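Local coordinates for protein Alp7A (Bacillus subtilis, PDB 5EC0) that is an actin-like protein that binds adenine nucleotide, seen here as ADP, and probably assembles into cytoskeletal filaments that segregate plasmids, at residues E32-K35 with E36-E39; V99-L102 with A103-Y107; L247-L250 with R251-L255; G368-V371 with L372-A375. All coordinates share one frame; numbering follows the deposited sequence.

In the fold
All four contacts are local, made between residues three to five apart, and they follow one another along the chain without touching. Contacts 1 and 2 are the closest pair, with centres 18 Å apart and nearest atoms about 8 Å; both lie against strands of the eight-stranded sheet, contact 1 at the surface and contact 2 buried. Contact 3, in helix 243-254, comes nearest to the nucleotide: the Leu247 side chain is about 6 Å from ADP, whereas that of Thr100 in contact 2 is about 13 Å away. Contact 4 sits in helix 364-386, its centre 40 Å from that of contact 3 across the chain's centre, with the Leu369 side chain about 10 Å from the bound magnesium ion.

Contact 1 of 4, residues E32-K35 with E36-E39; sequences EISK and EAAE
Two torsions bring the key groups of this turn together. With chi1 at 73°, Ser34 holds OG between its own N and carbonyl carbon, where it faces the backbone of Ala37; Lys35 runs out extended as far as CE and then bends at chi4 (-74°), which swings NZ over to Glu39. Ser34 is the N-cap of the short helix 35-38. Its OG accepts the amide of Ala37 N at 3.3 Å, a capping bond to an N-H of the first turn. The same OG also lies 3.6 Å from Ala37 CB, so the methyl group packs beside the cap. Behind it, Ser34 O takes the amide of Ala38 N at 3.1 Å, and Lys35 O takes that of Glu39 N at the same distance.

The charged pair spans one turn. Lys35 NZ meets Glu39 OE1 at 3.0 Å, coming in on the syn side but 33° out of the carboxylate plane. Glu39 CG packs against Lys35 O at 3.1 Å, and OE1 also passes over Lys35 CG at 3.4 Å. Both residues are exposed, so solvent probably weakens the pairing.

The other side is apolar. Ile33 CD1 reaches Ala38 CB at 3.7 Å, and both residues also touch Leu57 of strand 56-62. Ile33 further pairs by backbone hydrogen bonds with Tyr68 of strand 65-71. A serine N-cap, with the residue before it packed against the fourth residue after the cap, is the hydrophobic staple, here starting a short helix directly after the end of a strand.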
loop_
_atom_site.group_PDB
_atom_site.type_symbol
_atom_site.label_atom_id
_atom_site.label_comp_id
_atom_site.label_asym_id
_atom_site.label_seq_id
_atom_site.Cartn_x
_atom_site.Cartn_y
_atom_site.Cartn_z
ATOM N N GLU A 32 19.636 -4.975 6.817
ATOM C CA GLU A 32 20.845 -4.234 7.131
ATOM C C GLU A 32 22.046 -5.150 7.146
ATOM O O GLU A 32 22.052 -6.198 7.802
ATOM C CB GLU A 32 20.727 -3.516 8.471
ATOM C CG GLU A 32 22.046 -2.887 8.912
ATOM C CD GLU A 32 21.895 -1.891 10.054
ATOM O OE1 GLU A 32 22.812 -1.068 10.242
ATOM O OE2 GLU A 32 20.871 -1.930 10.768
ATOM N N ILE A 33 23.073 -4.749 6.409
ATOM C CA ILE A 33 24.300 -5.522 6.326
ATOM C C ILE A 33 25.476 -4.630 6.715
ATOM O O ILE A 33 25.305 -3.431 6.901
ATOM C CB ILE A 33 24.493 -6.080 4.910
ATOM C CG1 ILE A 33 24.679 -4.924 3.919
ATOM C CG2 ILE A 33 23.277 -6.917 4.507
ATOM C CD1 ILE A 33 24.854 -5.353 2.474
ATOM N N SER A 34 26.670 -5.200 6.823
ATOM C CA SER A 34 27.832 -4.420 7.246
ATOM C C SER A 34 28.542 -3.822 6.038
ATOM O O SER A 34 28.192 -4.124 4.898
ATOM C CB SER A 34 28.803 -5.282 8.059
ATOM O OG SER A 34 29.497 -6.187 7.218
ATOM N N LYS A 35 29.536 -2.975 6.286
ATOM C CA LYS A 35 30.288 -2.357 5.201
ATOM C C LYS A 35 31.006 -3.405 4.345
ATOM O O LYS A 35 30.939 -3.363 3.114
ATOM C CB LYS A 35 31.298 -1.344 5.752
ATOM C CG LYS A 35 32.284 -0.807 4.716
ATOM C CD LYS A 35 33.123 0.319 5.289
ATOM C CE LYS A 35 34.160 0.824 4.295
ATOM N NZ LYS A 35 35.310 -0.122 4.116
ATOM N N GLU A 36 31.680 -4.354 4.987
ATOM C CA GLU A 36 32.438 -5.325 4.222
ATOM C C GLU A 36 31.490 -6.275 3.498
ATOM O O GLU A 36 31.821 -6.764 2.430
ATOM C CB GLU A 36 33.415 -6.109 5.108
ATOM C CG GLU A 36 32.973 -7.526 5.412
ATOM C CD GLU A 36 33.861 -8.227 6.406
ATOM O OE1 GLU A 36 34.855 -7.618 6.862
ATOM O OE2 GLU A 36 33.554 -9.392 6.733
ATOM N N ALA A 37 30.315 -6.537 4.064
ATOM C CA ALA A 37 29.366 -7.425 3.394
ATOM C C ALA A 37 28.836 -6.770 2.111
ATOM O O ALA A 37 28.633 -7.445 1.105
ATOM C CB ALA A 37 28.215 -7.798 4.326
ATOM N N ALA A 38 28.642 -5.452 2.157
ATOM C CA ALA A 38 28.153 -4.676 1.013
ATOM C C ALA A 38 29.211 -4.561 -0.082
ATOM O O ALA A 38 28.894 -4.470 -1.272
ATOM C CB ALA A 38 27.711 -3.292 1.470
ATOM N N GLU A 39 30.472 -4.553 0.331
ATOM C CA GLU A 39 31.581 -4.657 -0.603
ATOM C C GLU A 39 31.756 -6.130 -0.956
ATOM O O GLU A 39 31.701 -6.993 -0.086
ATOM C CB GLU A 39 32.850 -4.056 0.008
ATOM C CG GLU A 39 32.617 -2.660 0.596
ATOM C CD GLU A 39 33.877 -2.009 1.146
ATOM O OE1 GLU A 39 34.223 -2.266 2.319
ATOM O OE2 GLU A 39 34.509 -1.221 0.412
#

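Contact 2 of 4, residues V99-L102 with A103-Y107; sequences VTFL and AATAY
Phe101 and Thr105 lead this buried turn of helix 95-112, which packs against strands of the eight-stranded sheet in the actin-like fold. The hydrogen bonds come first. Four backbone amides follow the i to i-4 pattern of an alpha helix: Ala103 N to Val99 O at 3.1 Å, Ala104 N to Thr100 O at 2.8 Å, Thr105 N to Phe101 O at 2.9 Å and Ala106 N to Leu102 O at 3.0 Å. A side chain adds a fifth. Thr105 sets OG1 beside its own N, anti to the carbonyl carbon (chi1 -55°), which turns the hydroxyl back along the helix, so that this buried polar group is satisfied within its own helix.

Packing contacts come second. The Phe101 ring lies alongside Thr105, pointing the same way, and is met obliquely by OG1, which is 3.4 Å from CE1. Beyond the turn, the rings of Phe101 and Phe151 meet edge-to-face, while Leu102 rests on Val157 and Ala103 on Val71.

Phe101 O thus has two donors on opposite faces of its carbonyl plane: Thr105 N, tilted 24° from the plane, and Thr105 OG1, 2.8 Å away and 35° out of it.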
loop_
_atom_site.group_PDB
_atom_site.type_symbol
_atom_site.label_atom_id
_atom_site.label_comp_id
_atom_site.label_asym_id
_atom_site.label_seq_id
_atom_site.Cartn_x
_atom_site.Cartn_y
_atom_site.Cartn_z
ATOM N N VAL A 99 14.359 4.332 5.029
ATOM C CA VAL A 99 15.364 3.785 4.113
ATOM C C VAL A 99 14.719 3.389 2.776
ATOM O O VAL A 99 15.258 3.668 1.705
ATOM C CB VAL A 99 16.088 2.586 4.751
ATOM C CG1 VAL A 99 16.903 1.793 3.715
ATOM C CG2 VAL A 99 16.983 3.078 5.899
ATOM N N THR A 100 13.544 2.770 2.821
ATOM C CA THR A 100 12.871 2.428 1.575
ATOM C C THR A 100 12.577 3.680 0.729
ATOM O O THR A 100 12.816 3.689 -0.479
ATOM C CB THR A 100 11.576 1.660 1.837
ATOM O OG1 THR A 100 11.839 0.606 2.769
ATOM C CG2 THR A 100 11.059 1.045 0.546
ATOM N N PHE A 101 12.096 4.745 1.371
ATOM C CA PHE A 101 11.824 6.000 0.675
ATOM C C PHE A 101 13.067 6.540 -0.051
ATOM O O PHE A 101 12.981 6.981 -1.200
ATOM C CB PHE A 101 11.276 7.033 1.673
ATOM C CG PHE A 101 11.620 8.455 1.347
ATOM C CD1 PHE A 101 10.932 9.148 0.359
ATOM C CD2 PHE A 101 12.615 9.127 2.069
ATOM C CE1 PHE A 101 11.240 10.489 0.075
ATOM C CE2 PHE A 101 12.927 10.467 1.798
ATOM C CZ PHE A 101 12.247 11.144 0.802
ATOM N N LEU A 102 14.214 6.487 0.618
ATOM C CA LEU A 102 15.460 7.020 0.058
ATOM C C LEU A 102 15.896 6.250 -1.179
ATOM O O LEU A 102 16.269 6.839 -2.202
ATOM C CB LEU A 102 16.579 6.988 1.096
ATOM C CG LEU A 102 16.488 7.897 2.314
ATOM C CD1 LEU A 102 17.676 7.641 3.254
ATOM C CD2 LEU A 102 16.428 9.373 1.893
ATOM N N ALA A 103 15.853 4.927 -1.067
ATOM C CA ALA A 103 16.184 4.029 -2.171
ATOM C C ALA A 103 15.195 4.187 -3.332
ATOM O O ALA A 103 15.594 4.222 -4.498
ATOM C CB ALA A 103 16.217 2.575 -1.683
ATOM N N ALA A 104 13.908 4.287 -3.005
ATOM C CA ALA A 104 12.880 4.528 -4.014
ATOM C C ALA A 104 13.161 5.815 -4.787
ATOM O O ALA A 104 13.161 5.816 -6.017
ATOM C CB ALA A 104 11.478 4.584 -3.370
ATOM N N THR A 105 13.396 6.904 -4.058
ATOM C CA THR A 105 13.662 8.193 -4.679
ATOM C C THR A 105 14.934 8.127 -5.563
ATOM O O THR A 105 14.972 8.700 -6.647
ATOM C CB THR A 105 13.829 9.297 -3.616
ATOM O OG1 THR A 105 12.682 9.330 -2.751
ATOM C CG2 THR A 105 14.022 10.655 -4.285
ATOM N N ALA A 106 15.970 7.438 -5.087
ATOM C CA ALA A 106 17.215 7.320 -5.837
ATOM C C ALA A 106 16.990 6.500 -7.105
ATOM O O ALA A 106 17.565 6.786 -8.165
ATOM C CB ALA A 106 18.300 6.694 -4.981
ATOM N N TYR A 107 16.135 5.489 -6.993
ATOM C CA TYR A 107 15.769 4.682 -8.146
ATOM C C TYR A 107 15.064 5.517 -9.214
ATOM O O TYR A 107 15.384 5.440 -10.407
ATOM C CB TYR A 107 14.870 3.525 -7.735
ATOM C CG TYR A 107 14.247 2.859 -8.934
ATOM C CD1 TYR A 107 15.034 2.188 -9.864
ATOM C CD2 TYR A 107 12.877 2.925 -9.154
ATOM C CE1 TYR A 107 14.472 1.583 -10.973
ATOM C CE2 TYR A 107 12.307 2.323 -10.258
ATOM C CZ TYR A 107 13.117 1.653 -11.162
ATOM O OH TYR A 107 12.552 1.062 -12.260
#

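Contact 3 of 4, residues L247-L250 with R251-L255; sequences LEKL and RKEKL
The C-terminal turns of helix 243-254 carry a salt-bridge network, beside helix 262-272, to which the ADP-binding residue Glu266 belongs. Glu248 and Arg251, three residues apart, run side by side. Arg251 NE gives its N-H to Glu248 OE1 at 2.7 Å, and NH2 gives one to OE2 at 2.8 Å, a side-on grip in which each carboxylate oxygen has its own nitrogen. Both oxygens lie close to the guanidinium plane and are met on their syn sides, although the two flat groups are turned 37° against each other, so the donors sit somewhat out of the carboxylate plane. Two bends bring the ends together: Glu248 folds at chi2 (75°) and Arg251 at chi3 (67°). The third nitrogen, NH1, bonds to Phe259 O, so the guanidinium is held by partners of two kinds and its rotation is probably fixed.

Lys252 joins more weakly: its NZ is 4.0 Å from Glu248 OE2, a long salt bridge, while its CE lies 3.5 Å from the same oxygen. On another side of the helix Lys249 NZ reaches Glu253 OE2 at 2.8 Å, with a weaker second bond to OE1.

Leucines make the buried side. Leu250 CD1 packs on Lys254 CB at 4.0 Å and CG comes 4.4 Å from CD1 of Leu255, just past the helix, while Leu247 rests on Val262 and Ile269 of the next helix. Buried leucines on one side and ion pairs spaced three or four residues apart on the others are typical of an amphipathic helix, here flanking the nucleotide site.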
loop_
_atom_site.group_PDB
_atom_site.type_symbol
_atom_site.label_atom_id
_atom_site.label_comp_id
_atom_site.label_asym_id
_atom_site.label_seq_id
_atom_site.Cartn_x
_atom_site.Cartn_y
_atom_site.Cartn_z
ATOM N N LEU A 247 -3.502 -18.235 4.831
ATOM C CA LEU A 247 -2.842 -18.858 3.698
ATOM C C LEU A 247 -1.804 -19.898 4.144
ATOM O O LEU A 247 -1.694 -20.972 3.558
ATOM C CB LEU A 247 -2.173 -17.798 2.813
ATOM C CG LEU A 247 -3.085 -16.927 1.936
ATOM C CD1 LEU A 247 -2.293 -16.286 0.787
ATOM C CD2 LEU A 247 -4.259 -17.728 1.400
ATOM N N GLU A 248 -1.045 -19.580 5.184
ATOM C CA GLU A 248 0.036 -20.456 5.601
ATOM C C GLU A 248 -0.553 -21.692 6.266
ATOM O O GLU A 248 0.039 -22.772 6.224
ATOM C CB GLU A 248 1.011 -19.708 6.527
ATOM C CG GLU A 248 2.038 -20.569 7.272
ATOM C CD GLU A 248 3.184 -21.084 6.394
ATOM O OE1 GLU A 248 3.121 -20.937 5.152
ATOM O OE2 GLU A 248 4.152 -21.649 6.956
ATOM N N LYS A 249 -1.733 -21.549 6.859
ATOM C CA LYS A 249 -2.403 -22.717 7.417
ATOM C C LYS A 249 -2.926 -23.575 6.275
ATOM O O LYS A 249 -2.869 -24.806 6.329
ATOM C CB LYS A 249 -3.531 -22.316 8.355
ATOM C CG LYS A 249 -4.246 -23.481 8.993
ATOM C CD LYS A 249 -5.248 -22.992 10.031
ATOM C CE LYS A 249 -5.785 -24.135 10.889
ATOM N NZ LYS A 249 -6.664 -25.092 10.143
ATOM N N LEU A 250 -3.419 -22.909 5.235
ATOM C CA LEU A 250 -3.892 -23.586 4.032
ATOM C C LEU A 250 -2.753 -24.316 3.332
ATOM O O LEU A 250 -2.910 -25.460 2.877
ATOM C CB LEU A 250 -4.527 -22.590 3.061
ATOM C CG LEU A 250 -4.904 -23.208 1.712
ATOM C CD1 LEU A 250 -5.977 -24.265 1.908
ATOM C CD2 LEU A 250 -5.354 -22.134 0.747
ATOM N N ARG A 251 -1.606 -23.647 3.245
ATOM C CA ARG A 251 -0.443 -24.233 2.596
ATOM C C ARG A 251 -0.007 -25.495 3.334
ATOM O O ARG A 251 0.121 -26.555 2.726
ATOM C CB ARG A 251 0.717 -23.235 2.519
ATOM C CG ARG A 251 1.923 -23.772 1.737
ATOM C CD ARG A 251 3.081 -22.783 1.709
ATOM N NE ARG A 251 3.654 -22.600 3.038
ATOM C CZ ARG A 251 4.559 -23.411 3.580
ATOM N NH1 ARG A 251 5.002 -24.468 2.909
ATOM N NH2 ARG A 251 5.018 -23.168 4.799
ATOM N N LYS A 252 0.195 -25.387 4.643
ATOM C CA LYS A 252 0.750 -26.501 5.409
ATOM C C LYS A 252 -0.233 -27.667 5.520
ATOM O O LYS A 252 0.176 -28.810 5.736
ATOM C CB LYS A 252 1.186 -26.038 6.807
ATOM C CG LYS A 252 2.469 -25.198 6.815
ATOM C CD LYS A 252 2.972 -24.941 8.232
ATOM C CE LYS A 252 2.197 -23.805 8.895
ATOM N NZ LYS A 252 2.779 -23.414 10.214
ATOM N N GLU A 253 -1.523 -27.386 5.361
ATOM C CA GLU A 253 -2.528 -28.435 5.493
ATOM C C GLU A 253 -2.896 -29.089 4.166
ATOM O O GLU A 253 -3.040 -30.311 4.099
ATOM C CB GLU A 253 -3.791 -27.886 6.162
ATOM C CG GLU A 253 -3.649 -27.686 7.665
ATOM C CD GLU A 253 -4.910 -27.132 8.299
ATOM O OE1 GLU A 253 -5.744 -26.564 7.561
ATOM O OE2 GLU A 253 -5.067 -27.266 9.535
ATOM N N LYS A 254 -3.031 -28.296 3.107
ATOM C CA LYS A 254 -3.603 -28.821 1.870
ATOM C C LYS A 254 -2.723 -28.709 0.617
ATOM O O LYS A 254 -3.038 -29.309 -0.416
ATOM C CB LYS A 254 -4.946 -28.129 1.609
ATOM C CG LYS A 254 -5.963 -28.356 2.715
ATOM C CD LYS A 254 -7.393 -28.317 2.197
ATOM C CE LYS A 254 -8.359 -28.829 3.254
ATOM N NZ LYS A 254 -8.102 -28.199 4.580
ATOM N N LEU A 255 -1.624 -27.958 0.698
ATOM C CA LEU A 255 -0.845 -27.641 -0.502
ATOM C C LEU A 255 0.675 -27.731 -0.337
ATOM O O LEU A 255 1.410 -27.158 -1.131
ATOM C CB LEU A 255 -1.207 -26.233 -0.990
ATOM C CG LEU A 255 -2.631 -25.983 -1.494
ATOM C CD1 LEU A 255 -2.772 -24.538 -1.904
ATOM C CD2 LEU A 255 -2.973 -26.902 -2.663
#

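Contact 4 of 4, residues G368-V371 with L372-A375; sequences GLEV and LSRA
Arg374 folds back on Glu370 one turn earlier in the long helix 364-386, where this stretch packs against the strands at residues 119-129 and 2-10 in the actin-like fold. Its CB lies 3.8 Å from Val371 O. CG follows at 3.3 Å from Glu370 O, the carbonyl that also receives Arg374 N. At chi2 (-94°) the chain bends, and CD passes 3.9 Å from Glu370 OE2. The tip then closes on that one oxygen: NE donates to Glu370 OE2 at 2.8 Å and NH2 to the same atom at 3.2 Å. OE2 lies near the guanidinium plane, but both nitrogens approach OE2 on its anti side, and the carboxylate and guanidinium planes stand at 85° to each other.

OE2 has a second salt-bridge partner in Arg5 NH2, while OE1 bonds to Asn7 ND2. The carboxylate thus gathers two arginines and an asparagine, an arrangement that probably keeps it ionised although buried.

Ser373 adds a further tie. Its OG, which also bonds to Asn7 ND2, is placed by chi1 (70°) to reach back to the turn before it. Glu370 O accordingly accepts both Arg374 N at 3.0 Å and Ser373 OG at 2.8 Å.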
loop_
_atom_site.group_PDB
_atom_site.type_symbol
_atom_site.label_atom_id
_atom_site.label_comp_id
_atom_site.label_asym_id
_atom_site.label_seq_id
_atom_site.Cartn_x
_atom_site.Cartn_y
_atom_site.Cartn_z
ATOM N N GLY A 368 -6.048 7.954 -3.149
ATOM C CA GLY A 368 -6.614 8.958 -2.272
ATOM C C GLY A 368 -5.569 10.002 -1.938
ATOM O O GLY A 368 -5.859 11.194 -1.936
ATOM N N LEU A 369 -4.342 9.560 -1.669
ATOM C CA LEU A 369 -3.250 10.509 -1.493
ATOM C C LEU A 369 -3.056 11.326 -2.767
ATOM O O LEU A 369 -2.861 12.537 -2.709
ATOM C CB LEU A 369 -1.942 9.808 -1.136
ATOM C CG LEU A 369 -1.804 9.172 0.247
ATOM C CD1 LEU A 369 -0.368 8.686 0.507
ATOM C CD2 LEU A 369 -2.287 10.131 1.370
ATOM N N GLU A 370 -3.087 10.662 -3.919
ATOM C CA GLU A 370 -2.840 11.362 -5.172
ATOM C C GLU A 370 -3.856 12.516 -5.367
ATOM O O GLU A 370 -3.481 13.644 -5.686
ATOM C CB GLU A 370 -2.880 10.377 -6.347
ATOM C CG GLU A 370 -2.636 11.014 -7.719
ATOM C CD GLU A 370 -1.220 11.574 -7.902
ATOM O OE1 GLU A 370 -0.304 11.164 -7.158
ATOM O OE2 GLU A 370 -1.027 12.429 -8.796
ATOM N N VAL A 371 -5.132 12.223 -5.143
ATOM C CA VAL A 371 -6.191 13.227 -5.207
ATOM C C VAL A 371 -5.903 14.392 -4.259
ATOM O O VAL A 371 -6.039 15.559 -4.635
ATOM C CB VAL A 371 -7.577 12.612 -4.847
ATOM C CG1 VAL A 371 -8.609 13.715 -4.462
ATOM C CG2 VAL A 371 -8.110 11.735 -5.966
ATOM N N LEU A 372 -5.506 14.087 -3.023
ATOM C CA LEU A 372 -5.217 15.161 -2.079
ATOM C C LEU A 372 -4.018 15.993 -2.540
ATOM O O LEU A 372 -3.985 17.197 -2.335
ATOM C CB LEU A 372 -4.989 14.607 -0.676
ATOM C CG LEU A 372 -6.295 14.156 -0.005
ATOM C CD1 LEU A 372 -6.057 13.694 1.428
ATOM C CD2 LEU A 372 -7.371 15.283 -0.061
ATOM N N SER A 373 -3.044 15.363 -3.181
ATOM C CA SER A 373 -1.846 16.097 -3.573
ATOM C C SER A 373 -2.155 16.997 -4.772
ATOM O O SER A 373 -1.579 18.065 -4.881
ATOM C CB SER A 373 -0.674 15.140 -3.870
ATOM O OG SER A 373 -0.898 14.397 -5.053
ATOM N N ARG A 374 -3.079 16.599 -5.649
ATOM C CA ARG A 374 -3.503 17.506 -6.726
ATOM C C ARG A 374 -4.305 18.691 -6.199
ATOM O O ARG A 374 -4.230 19.776 -6.748
ATOM C CB ARG A 374 -4.358 16.800 -7.778
ATOM C CG ARG A 374 -3.770 15.536 -8.334
ATOM C CD ARG A 374 -2.990 15.737 -9.603
ATOM N NE ARG A 374 -2.598 14.417 -10.096
ATOM C CZ ARG A 374 -2.757 13.995 -11.345
ATOM N NH1 ARG A 374 -3.293 14.797 -12.260
ATOM N NH2 ARG A 374 -2.367 12.771 -11.675
ATOM N N ALA A 375 -5.105 18.479 -5.162
ATOM C CA ALA A 375 -5.897 19.576 -4.625
ATOM C C ALA A 375 -4.950 20.538 -3.933
ATOM O O ALA A 375 -5.074 21.761 -4.058
ATOM C CB ALA A 375 -6.966 19.065 -3.676
#